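Long-range contacts in hydrogenase maturation factor (Thermoanaerobacter tengcongensis, PDB 3VTH), which probably catalyses ATP-dependent transfer of a carbamoyl group from carbamoyl phosphate to the C-terminal cysteine of HypE during [NiFe]-hydrogenase maturation: residues A232-V238 with K292-I297; A400-V405 with V452-A458; F413-K417 with Y446-V452. All blocks are in the same frame, centred on the assembly; numbering follows the deposited sequence.

Contact 1 belongs to the YrdC-like part of the chain and lies well apart from the other two, its centre about 46 Å from that of contact 2 and 42 Å from that of contact 3. It is partly exposed, a helix start against a turn, tied by backbone groups, an aspartate and a water. Contacts 2 and 3 are buried neighbours in the Kae1-like domain, their centres 8 Å apart. They share Val452 and one sheet: contact 2 pairs two of its strands mainly through backbone hydrogen bonds, while contact 3, nested within the loop contact 2 closes, lays a helix end on the next strand, mainly through side chains.

Contact 1. Residues A232-V238 with K292-I297; sequences ALDDEAV and KLAKGI
Residues 232-238 run as a short turn (Ala232 -73/-5, Leu233 -98/-5) into Asp234 (-98/101), the N-cap residue, after which the helix starts at Asp235. Residues 292-297 have no regular structure until Ala294-Ile297, a type II beta turn with Lys295 at -59/147 and Gly296 at 86/6. The nearest CA atoms are those of Leu233 and Ala294, 4.6 Å apart. Beside that point Ala294 N donates to Ala232 O (3.0 Å).

Asp234 (chi1 t) turns away from the other segment and caps its own helix, OD1 accepting from Ala237 N at 3.2 Å and weakly from Glu236 N at 3.2 Å. Asp235 (chi1 m) swings its carboxylate across instead: OD2 takes a bond from Lys295 N (3.1 Å) and touches Ala294 CB (3.1 Å). A water donates to Asp235 O (2.8 Å) and to Lys295 O (2.4 Å, very short).

Next to these polar links, Val238 (chi1 t) puts CG1 3.3 Å from Gly296 O and CG2 3.8 Å from Ile297 CD1, with Ile297 in the m,m rotamer. Leu233 CD2 meets Leu293 CD2 at 3.7 Å, both leucines m,t. A beta carbon on Gly296 would crowd Val238 CG1 and the carbonyl O of Lys295. Ile297 and Leu293 also reach Val254 and Leu304.

The N-capped start of helix 235-245 is thus joined to a type II turn in the loop between strands 283-287 and 303-307 of the YrdC-like part. Two directional bonds and a water hold that turn to the helix N-terminus and to Ala232 ahead of it, with aliphatic side chains packed beside them.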
loop_
_atom_site.group_PDB
_atom_site.type_symbol
_atom_site.label_atom_id
_atom_site.label_comp_id
_atom_site.label_asym_id
_atom_site.label_seq_id
_atom_site.Cartn_x
_atom_site.Cartn_y
_atom_site.Cartn_z
ATOM N N ALA A 232 -2.295 23.561 5.546
ATOM C CA ALA A 232 -0.879 23.159 5.399
ATOM C C ALA A 232 0.087 24.339 5.219
ATOM O O ALA A 232 1.307 24.144 5.161
ATOM C CB ALA A 232 -0.717 22.150 4.254
ATOM N N LEU A 233 -0.454 25.554 5.109
ATOM C CA LEU A 233 0.385 26.759 5.086
ATOM C C LEU A 233 0.460 27.423 6.467
ATOM O O LEU A 233 1.209 28.401 6.662
ATOM C CB LEU A 233 -0.124 27.785 4.047
ATOM C CG LEU A 233 -0.217 27.414 2.554
ATOM C CD1 LEU A 233 -0.592 28.651 1.722
ATOM C CD2 LEU A 233 1.075 26.838 2.045
ATOM N N ASP A 234 -0.299 26.887 7.425
ATOM C CA ASP A 234 -0.402 27.488 8.761
ATOM C C ASP A 234 0.521 26.798 9.784
ATOM O O ASP A 234 0.190 25.724 10.308
ATOM C CB ASP A 234 -1.878 27.491 9.220
ATOM C CG ASP A 234 -2.115 28.305 10.491
ATOM O OD1 ASP A 234 -1.213 28.396 11.339
ATOM O OD2 ASP A 234 -3.238 28.834 10.659
ATOM N N ASP A 235 1.661 27.444 10.057
ATOM C CA ASP A 235 2.689 26.960 10.993
ATOM C C ASP A 235 2.144 26.507 12.356
ATOM O O ASP A 235 2.459 25.407 12.812
ATOM C CB ASP A 235 3.759 28.038 11.245
ATOM C CG ASP A 235 4.894 28.029 10.218
ATOM O OD1 ASP A 235 5.975 28.574 10.533
ATOM O OD2 ASP A 235 4.727 27.525 9.102
ATOM N N GLU A 236 1.344 27.346 13.015
ATOM C CA GLU A 236 0.882 27.005 14.365
ATOM C C GLU A 236 -0.212 25.926 14.354
ATOM O O GLU A 236 -0.287 25.114 15.288
ATOM C CB GLU A 236 0.507 28.252 15.205
ATOM C CG GLU A 236 -0.976 28.520 15.350
ATOM C CD GLU A 236 -1.282 29.723 16.239
ATOM O OE1 GLU A 236 -0.753 29.795 17.369
ATOM O OE2 GLU A 236 -2.074 30.592 15.806
ATOM N N ALA A 237 -1.017 25.884 13.285
ATOM C CA ALA A 237 -2.063 24.872 13.160
ATOM C C ALA A 237 -1.440 23.490 13.052
ATOM O O ALA A 237 -1.918 22.537 13.666
ATOM C CB ALA A 237 -2.970 25.147 11.952
ATOM N N VAL A 238 -0.368 23.404 12.265
ATOM C CA VAL A 238 0.382 22.163 12.069
ATOM C C VAL A 238 1.030 21.730 13.381
ATOM O O VAL A 238 0.923 20.562 13.756
ATOM C CB VAL A 238 1.432 22.299 10.927
ATOM C CG1 VAL A 238 2.356 21.056 10.838
ATOM C CG2 VAL A 238 0.734 22.537 9.600
ATOM N N LYS A 292 7.200 26.656 -0.719
ATOM C CA LYS A 292 7.299 25.858 0.501
ATOM C C LYS A 292 5.987 25.834 1.277
ATOM O O LYS A 292 5.320 26.846 1.383
ATOM C CB LYS A 292 8.405 26.416 1.401
ATOM C CG LYS A 292 9.816 26.043 0.963
ATOM C CD LYS A 292 10.830 26.465 2.021
ATOM C CE LYS A 292 12.243 26.271 1.529
ATOM N NZ LYS A 292 12.667 27.421 0.681
ATOM N N LEU A 293 5.627 24.667 1.810
ATOM C CA LEU A 293 4.528 24.574 2.770
ATOM C C LEU A 293 5.039 25.001 4.161
ATOM O O LEU A 293 6.205 25.380 4.304
ATOM C CB LEU A 293 3.926 23.162 2.772
ATOM C CG LEU A 293 3.333 22.646 1.453
ATOM C CD1 LEU A 293 2.910 21.161 1.538
ATOM C CD2 LEU A 293 2.160 23.506 0.973
ATOM N N ALA A 294 4.169 24.959 5.169
ATOM C CA ALA A 294 4.523 25.381 6.531
ATOM C C ALA A 294 5.588 24.478 7.148
ATOM O O ALA A 294 5.735 23.327 6.738
ATOM C CB ALA A 294 3.284 25.381 7.409
ATOM N N LYS A 295 6.319 24.999 8.133
ATOM C CA LYS A 295 7.223 24.173 8.951
ATOM C C LYS A 295 6.431 23.065 9.651
ATOM O O LYS A 295 5.263 23.252 9.987
ATOM C CB LYS A 295 7.978 25.019 9.988
ATOM C CG LYS A 295 8.785 26.159 9.383
ATOM C CD LYS A 295 9.963 26.621 10.273
ATOM C CE LYS A 295 9.524 27.594 11.364
ATOM N NZ LYS A 295 10.643 28.456 11.891
ATOM N N GLY A 296 7.058 21.905 9.843
ATOM C CA GLY A 296 6.385 20.780 10.488
ATOM C C GLY A 296 5.564 19.896 9.566
ATOM O O GLY A 296 4.867 18.996 10.036
ATOM N N ILE A 297 5.616 20.140 8.256
ATOM C CA ILE A 297 4.954 19.228 7.319
ATOM C C ILE A 297 5.908 18.067 7.016
ATOM O O ILE A 297 5.588 16.884 7.254
ATOM C CB ILE A 297 4.506 19.929 5.982
ATOM C CG1 ILE A 297 3.435 21.016 6.217
ATOM C CG2 ILE A 297 4.057 18.908 4.935
ATOM C CD1 ILE A 297 2.137 20.510 6.762
HETATM O O HOH W 1 4.708 23.891 12.276
#

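Contact 2. Residues A400-V405 with V452-A458; sequences ASILAV and VDPEVVA
Strands 402-404 and 456-458 run parallel; the axes of these short strands approach to 4.6 Å, with 22° between their directions. Ile402 pairs with Val456, Leu403 with Val457 and Ala404 with Ala458. The ladder is Leu403 N to Val456 O (3.0 Å), Ala458 N to Leu403 O (2.8 Å) and Val405 N to Ala458 O (3.0 Å). Ser401 O takes Glu455 N (2.8 Å) and, weakly, Val456 N (3.5 Å), where Glu455 (-104/-25) leaves the extended conformation.

Ile402 (m,t), Ala404, Val456 (t) and Ala458 share one face, with Ile402 CG1 4.2 Å from Val456 CB and Ala404 CB 4.3 Å from Ala458 CB; helix 737-749 packs there. On the other face Leu403 (t,p) sets CB 3.7 Å from Pro454 CG. Val457 (p) offers CG2 to Val405 CG1 (Val405 m) at 3.6 Å, next to helix 466-473. Ser401 (m) bonds through OG to Thr416 O and accepts from a water (2.7 Å) that in turn accepts from Asp453 N (2.9 Å).

These are the first and fourth strands of the five-stranded core, order 3-2-1-4-5, of the actin-like ATPase (ASKHA) fold, which fits the Kae1-like domain of HypF.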
loop_
_atom_site.group_PDB
_atom_site.type_symbol
_atom_site.label_atom_id
_atom_site.label_comp_id
_atom_site.label_asym_id
_atom_site.label_seq_id
_atom_site.Cartn_x
_atom_site.Cartn_y
_atom_site.Cartn_z
ATOM N N ALA A 400 -4.005 -25.322 -2.136
ATOM C CA ALA A 400 -5.050 -25.213 -1.117
ATOM C C ALA A 400 -5.007 -23.761 -0.639
ATOM O O ALA A 400 -4.067 -23.063 -0.971
ATOM C CB ALA A 400 -4.750 -26.180 0.041
ATOM N N SER A 401 -6.005 -23.310 0.120
ATOM C CA SER A 401 -5.992 -21.937 0.658
ATOM C C SER A 401 -5.005 -21.778 1.820
ATOM O O SER A 401 -4.994 -22.565 2.781
ATOM C CB SER A 401 -7.386 -21.466 1.078
ATOM O OG SER A 401 -8.156 -21.085 -0.056
ATOM N N ILE A 402 -4.175 -20.749 1.714
ATOM C CA ILE A 402 -3.167 -20.463 2.731
ATOM C C ILE A 402 -3.459 -19.093 3.320
ATOM O O ILE A 402 -3.802 -18.168 2.593
ATOM C CB ILE A 402 -1.744 -20.491 2.123
ATOM C CG1 ILE A 402 -1.330 -21.952 1.865
ATOM C CG2 ILE A 402 -0.707 -19.771 3.049
ATOM C CD1 ILE A 402 -0.094 -22.110 0.995
ATOM N N LEU A 403 -3.361 -18.975 4.640
ATOM C CA LEU A 403 -3.319 -17.662 5.262
ATOM C C LEU A 403 -1.861 -17.360 5.624
ATOM O O LEU A 403 -1.234 -18.113 6.353
ATOM C CB LEU A 403 -4.203 -17.635 6.516
ATOM C CG LEU A 403 -4.048 -16.431 7.460
ATOM C CD1 LEU A 403 -4.520 -15.114 6.793
ATOM C CD2 LEU A 403 -4.831 -16.700 8.739
ATOM N N ALA A 404 -1.340 -16.254 5.107
ATOM C CA ALA A 404 -0.023 -15.754 5.486
ATOM C C ALA A 404 -0.233 -14.549 6.393
ATOM O O ALA A 404 -0.907 -13.601 6.011
ATOM C CB ALA A 404 0.782 -15.383 4.250
ATOM N N VAL A 405 0.331 -14.614 7.601
ATOM C CA VAL A 405 -0.032 -13.694 8.670
ATOM C C VAL A 405 0.737 -12.385 8.620
ATOM O O VAL A 405 0.372 -11.430 9.314
ATOM C CB VAL A 405 0.082 -14.338 10.080
ATOM C CG1 VAL A 405 -0.947 -15.490 10.242
ATOM C CG2 VAL A 405 1.511 -14.784 10.386
ATOM N N VAL A 452 -12.818 -17.648 2.114
ATOM C CA VAL A 452 -11.563 -18.344 2.353
ATOM C C VAL A 452 -11.629 -19.098 3.686
ATOM O O VAL A 452 -11.910 -18.515 4.737
ATOM C CB VAL A 452 -10.343 -17.366 2.380
ATOM C CG1 VAL A 452 -9.040 -18.133 2.572
ATOM C CG2 VAL A 452 -10.290 -16.497 1.108
ATOM N N ASP A 453 -11.370 -20.396 3.638
ATOM C CA ASP A 453 -11.148 -21.168 4.856
ATOM C C ASP A 453 -9.712 -21.699 4.824
ATOM O O ASP A 453 -9.431 -22.711 4.178
ATOM C CB ASP A 453 -12.199 -22.292 4.994
ATOM C CG ASP A 453 -13.606 -21.756 5.328
ATOM O OD1 ASP A 453 -13.756 -20.572 5.734
ATOM O OD2 ASP A 453 -14.572 -22.530 5.184
ATOM N N PRO A 454 -8.780 -20.989 5.491
ATOM C CA PRO A 454 -7.384 -21.381 5.414
ATOM C C PRO A 454 -7.188 -22.839 5.805
ATOM O O PRO A 454 -7.804 -23.319 6.763
ATOM C CB PRO A 454 -6.705 -20.460 6.433
ATOM C CG PRO A 454 -7.568 -19.235 6.428
ATOM C CD PRO A 454 -8.962 -19.761 6.284
ATOM N N GLU A 455 -6.343 -23.528 5.047
ATOM C CA GLU A 455 -5.983 -24.916 5.356
ATOM C C GLU A 455 -4.577 -25.018 5.959
ATOM O O GLU A 455 -4.278 -25.948 6.702
ATOM C CB GLU A 455 -6.153 -25.791 4.113
ATOM C CG GLU A 455 -7.633 -25.877 3.688
ATOM C CD GLU A 455 -7.917 -26.904 2.591
ATOM O OE1 GLU A 455 -7.124 -26.991 1.627
ATOM O OE2 GLU A 455 -8.958 -27.607 2.677
ATOM N N VAL A 456 -3.731 -24.032 5.656
ATOM C CA VAL A 456 -2.367 -23.986 6.161
ATOM C C VAL A 456 -2.074 -22.522 6.475
ATOM O O VAL A 456 -2.563 -21.623 5.770
ATOM C CB VAL A 456 -1.347 -24.545 5.112
ATOM C CG1 VAL A 456 0.083 -24.298 5.530
ATOM C CG2 VAL A 456 -1.553 -26.067 4.883
ATOM N N VAL A 457 -1.311 -22.278 7.539
ATOM C CA VAL A 457 -0.933 -20.908 7.901
ATOM C C VAL A 457 0.583 -20.739 7.765
ATOM O O VAL A 457 1.354 -21.595 8.228
ATOM C CB VAL A 457 -1.408 -20.526 9.330
ATOM C CG1 VAL A 457 -0.774 -21.440 10.390
ATOM C CG2 VAL A 457 -1.046 -19.063 9.655
ATOM N N ALA A 458 0.995 -19.652 7.110
ATOM C CA ALA A 458 2.398 -19.327 6.942
ATOM C C ALA A 458 2.716 -18.114 7.818
ATOM O O ALA A 458 1.901 -17.176 7.944
ATOM C CB ALA A 458 2.722 -19.025 5.478
HETATM O O HOH W 2 -10.630 -21.432 1.008
#

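Contact 3. Residues F413-K417 with Y446-V452; sequences FCMTK and YKKLFRV
This is a helix-on-sheet contact inside the Kae1-like domain: the C-terminal end of helix 433-449 and the turn after it lie against strand 414-417, a central strand of the six-stranded sheet. The strand alternates, so Met415 and Lys417 point toward the helix end while Cys414 and Thr416 point away, where helix 737-749 packs.

The helix closes with a Schellman motif. Arg451 takes left-handed angles (58/41), Val452 N bonds to Lys447 O at 2.9 Å, and Arg451 N reaches Lys448 O weakly at 3.4 Å. The chain reversal brings Val452 back over the strand, its CA 6.9 Å from that of Lys417.

Phe413 (chi1 p) meets Tyr446 (chi1 m) in a T-shaped stack, its edge toward the tyrosine face, with centroids 5.1 Å apart and planes at 83°; Tyr446 OH is bonded to His425. Met415 (m,t,t) reaches the last turn of the helix, its CE 3.7 Å from Tyr446 CB and 3.4 Å from Lys447 CG, while Met415 CB lies 3.9 Å from Val452 CG1. Lys417, all t, extends until NZ donates to Arg451 O at 2.7 Å and weakly to Phe450 O at 3.5 Å. Arg451 NH1 bonds weakly to Lys448 O (3.0 Å) and Leu449 O (3.3 Å), and the guanidinium forms salt bridges with Asp148 and Glu100.

Packing of Phe413, Met415, Tyr446 and Val452 makes up the buried, apolar part. At the outer end a lysine ammonium meets carbonyls of the turn that follows the helix, placing positive charge near the helix C-terminus, consistent with a favourable dipole interaction.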
loop_
_atom_site.group_PDB
_atom_site.type_symbol
_atom_site.label_atom_id
_atom_site.label_comp_id
_atom_site.label_asym_id
_atom_site.label_seq_id
_atom_site.Cartn_x
_atom_site.Cartn_y
_atom_site.Cartn_z
ATOM N N PHE A 413 -1.810 -9.117 5.954
ATOM C CA PHE A 413 -1.928 -10.560 5.828
ATOM C C PHE A 413 -2.343 -10.871 4.395
ATOM O O PHE A 413 -2.751 -9.972 3.665
ATOM C CB PHE A 413 -2.937 -11.122 6.850
ATOM C CG PHE A 413 -4.331 -10.560 6.713
ATOM C CD1 PHE A 413 -5.222 -11.091 5.785
ATOM C CD2 PHE A 413 -4.753 -9.506 7.525
ATOM C CE1 PHE A 413 -6.540 -10.576 5.653
ATOM C CE2 PHE A 413 -6.062 -8.984 7.411
ATOM C CZ PHE A 413 -6.951 -9.518 6.480
ATOM N N CYS A 414 -2.186 -12.127 3.971
ATOM C CA CYS A 414 -2.545 -12.519 2.606
ATOM C C CYS A 414 -3.238 -13.877 2.628
ATOM O O CYS A 414 -2.801 -14.765 3.354
ATOM C CB CYS A 414 -1.288 -12.545 1.718
ATOM S SG CYS A 414 -1.562 -12.999 -0.007
ATOM N N MET A 415 -4.333 -14.015 1.873
ATOM C CA MET A 415 -5.072 -15.283 1.757
ATOM C C MET A 415 -5.167 -15.692 0.302
ATOM O O MET A 415 -5.561 -14.889 -0.547
ATOM C CB MET A 415 -6.525 -15.135 2.228
ATOM C CG MET A 415 -6.698 -14.704 3.639
ATOM S SD MET A 415 -8.433 -14.264 3.932
ATOM C CE MET A 415 -8.193 -13.779 5.635
ATOM N N THR A 416 -4.861 -16.948 0.014
ATOM C CA THR A 416 -4.913 -17.415 -1.358
ATOM C C THR A 416 -6.203 -18.180 -1.632
ATOM O O THR A 416 -6.756 -18.830 -0.742
ATOM C CB THR A 416 -3.729 -18.344 -1.696
ATOM O OG1 THR A 416 -3.704 -19.438 -0.777
ATOM C CG2 THR A 416 -2.422 -17.569 -1.611
ATOM N N LYS A 417 -6.686 -18.042 -2.862
ATOM C CA LYS A 417 -7.800 -18.846 -3.356
ATOM C C LYS A 417 -7.815 -18.766 -4.869
ATOM O O LYS A 417 -7.605 -17.679 -5.444
ATOM C CB LYS A 417 -9.146 -18.368 -2.798
ATOM C CG LYS A 417 -10.175 -19.517 -2.764
ATOM C CD LYS A 417 -11.420 -19.105 -2.045
ATOM C CE LYS A 417 -12.423 -20.227 -1.998
ATOM N NZ LYS A 417 -13.720 -19.577 -1.757
ATOM N N TYR A 446 -12.180 -10.723 5.779
ATOM C CA TYR A 446 -11.656 -11.151 4.481
ATOM C C TYR A 446 -12.026 -12.616 4.220
ATOM O O TYR A 446 -12.391 -12.974 3.101
ATOM C CB TYR A 446 -10.136 -10.939 4.414
ATOM C CG TYR A 446 -9.700 -9.569 3.894
ATOM C CD1 TYR A 446 -8.992 -9.453 2.694
ATOM C CD2 TYR A 446 -9.983 -8.400 4.610
ATOM C CE1 TYR A 446 -8.577 -8.213 2.212
ATOM C CE2 TYR A 446 -9.565 -7.138 4.147
ATOM C CZ TYR A 446 -8.856 -7.060 2.948
ATOM O OH TYR A 446 -8.441 -5.833 2.480
ATOM N N LYS A 447 -11.941 -13.459 5.252
ATOM C CA LYS A 447 -12.386 -14.861 5.128
ATOM C C LYS A 447 -13.852 -14.980 4.737
ATOM O O LYS A 447 -14.214 -15.819 3.916
ATOM C CB LYS A 447 -12.146 -15.660 6.413
ATOM C CG LYS A 447 -10.654 -15.923 6.713
ATOM C CD LYS A 447 -10.468 -16.905 7.881
ATOM C CE LYS A 447 -11.021 -16.366 9.165
ATOM N NZ LYS A 447 -10.831 -17.344 10.280
ATOM N N LYS A 448 -14.693 -14.151 5.336
ATOM C CA LYS A 448 -16.108 -14.130 4.989
ATOM C C LYS A 448 -16.328 -13.528 3.605
ATOM O O LYS A 448 -17.057 -14.079 2.788
ATOM C CB LYS A 448 -16.901 -13.332 6.025
ATOM C CG LYS A 448 -16.897 -13.957 7.404
ATOM C CD LYS A 448 -17.936 -13.290 8.314
ATOM C CE LYS A 448 -17.546 -13.472 9.783
ATOM N NZ LYS A 448 -17.553 -14.922 10.174
ATOM N N LEU A 449 -15.699 -12.389 3.341
ATOM C CA LEU A 449 -15.945 -11.684 2.089
ATOM C C LEU A 449 -15.528 -12.532 0.869
ATOM O O LEU A 449 -16.262 -12.612 -0.126
ATOM C CB LEU A 449 -15.235 -10.331 2.084
ATOM C CG LEU A 449 -15.558 -9.396 0.910
ATOM C CD1 LEU A 449 -17.069 -9.201 0.744
ATOM C CD2 LEU A 449 -14.866 -8.075 1.119
ATOM N N PHE A 450 -14.355 -13.161 0.963
ATOM C CA PHE A 450 -13.828 -13.950 -0.148
ATOM C C PHE A 450 -14.003 -15.471 -0.019
ATOM O O PHE A 450 -13.476 -16.225 -0.843
ATOM C CB PHE A 450 -12.370 -13.557 -0.429
ATOM C CG PHE A 450 -12.212 -12.101 -0.745
ATOM C CD1 PHE A 450 -12.805 -11.558 -1.890
ATOM C CD2 PHE A 450 -11.514 -11.259 0.114
ATOM C CE1 PHE A 450 -12.677 -10.198 -2.184
ATOM C CE2 PHE A 450 -11.390 -9.899 -0.170
ATOM C CZ PHE A 450 -11.971 -9.370 -1.319
ATOM N N ARG A 451 -14.758 -15.902 0.995
ATOM C CA ARG A 451 -15.062 -17.323 1.226
ATOM C C ARG A 451 -13.797 -18.184 1.396
ATOM O O ARG A 451 -13.715 -19.298 0.881
ATOM C CB ARG A 451 -15.962 -17.876 0.114
ATOM C CG ARG A 451 -17.435 -17.445 0.221
ATOM C CD ARG A 451 -17.685 -16.043 -0.314
ATOM N NE ARG A 451 -19.119 -15.807 -0.487
ATOM C CZ ARG A 451 -19.796 -14.776 0.024
ATOM N NH1 ARG A 451 -19.165 -13.839 0.735
ATOM N NH2 ARG A 451 -21.108 -14.679 -0.191
ATOM N N VAL A 452 -12.818 -17.648 2.114
ATOM C CA VAL A 452 -11.563 -18.344 2.353
ATOM C C VAL A 452 -11.629 -19.098 3.686
ATOM O O VAL A 452 -11.910 -18.515 4.737
ATOM C CB VAL A 452 -10.343 -17.366 2.380
ATOM C CG1 VAL A 452 -9.040 -18.133 2.572
ATOM C CG2 VAL A 452 -10.290 -16.497 1.108
#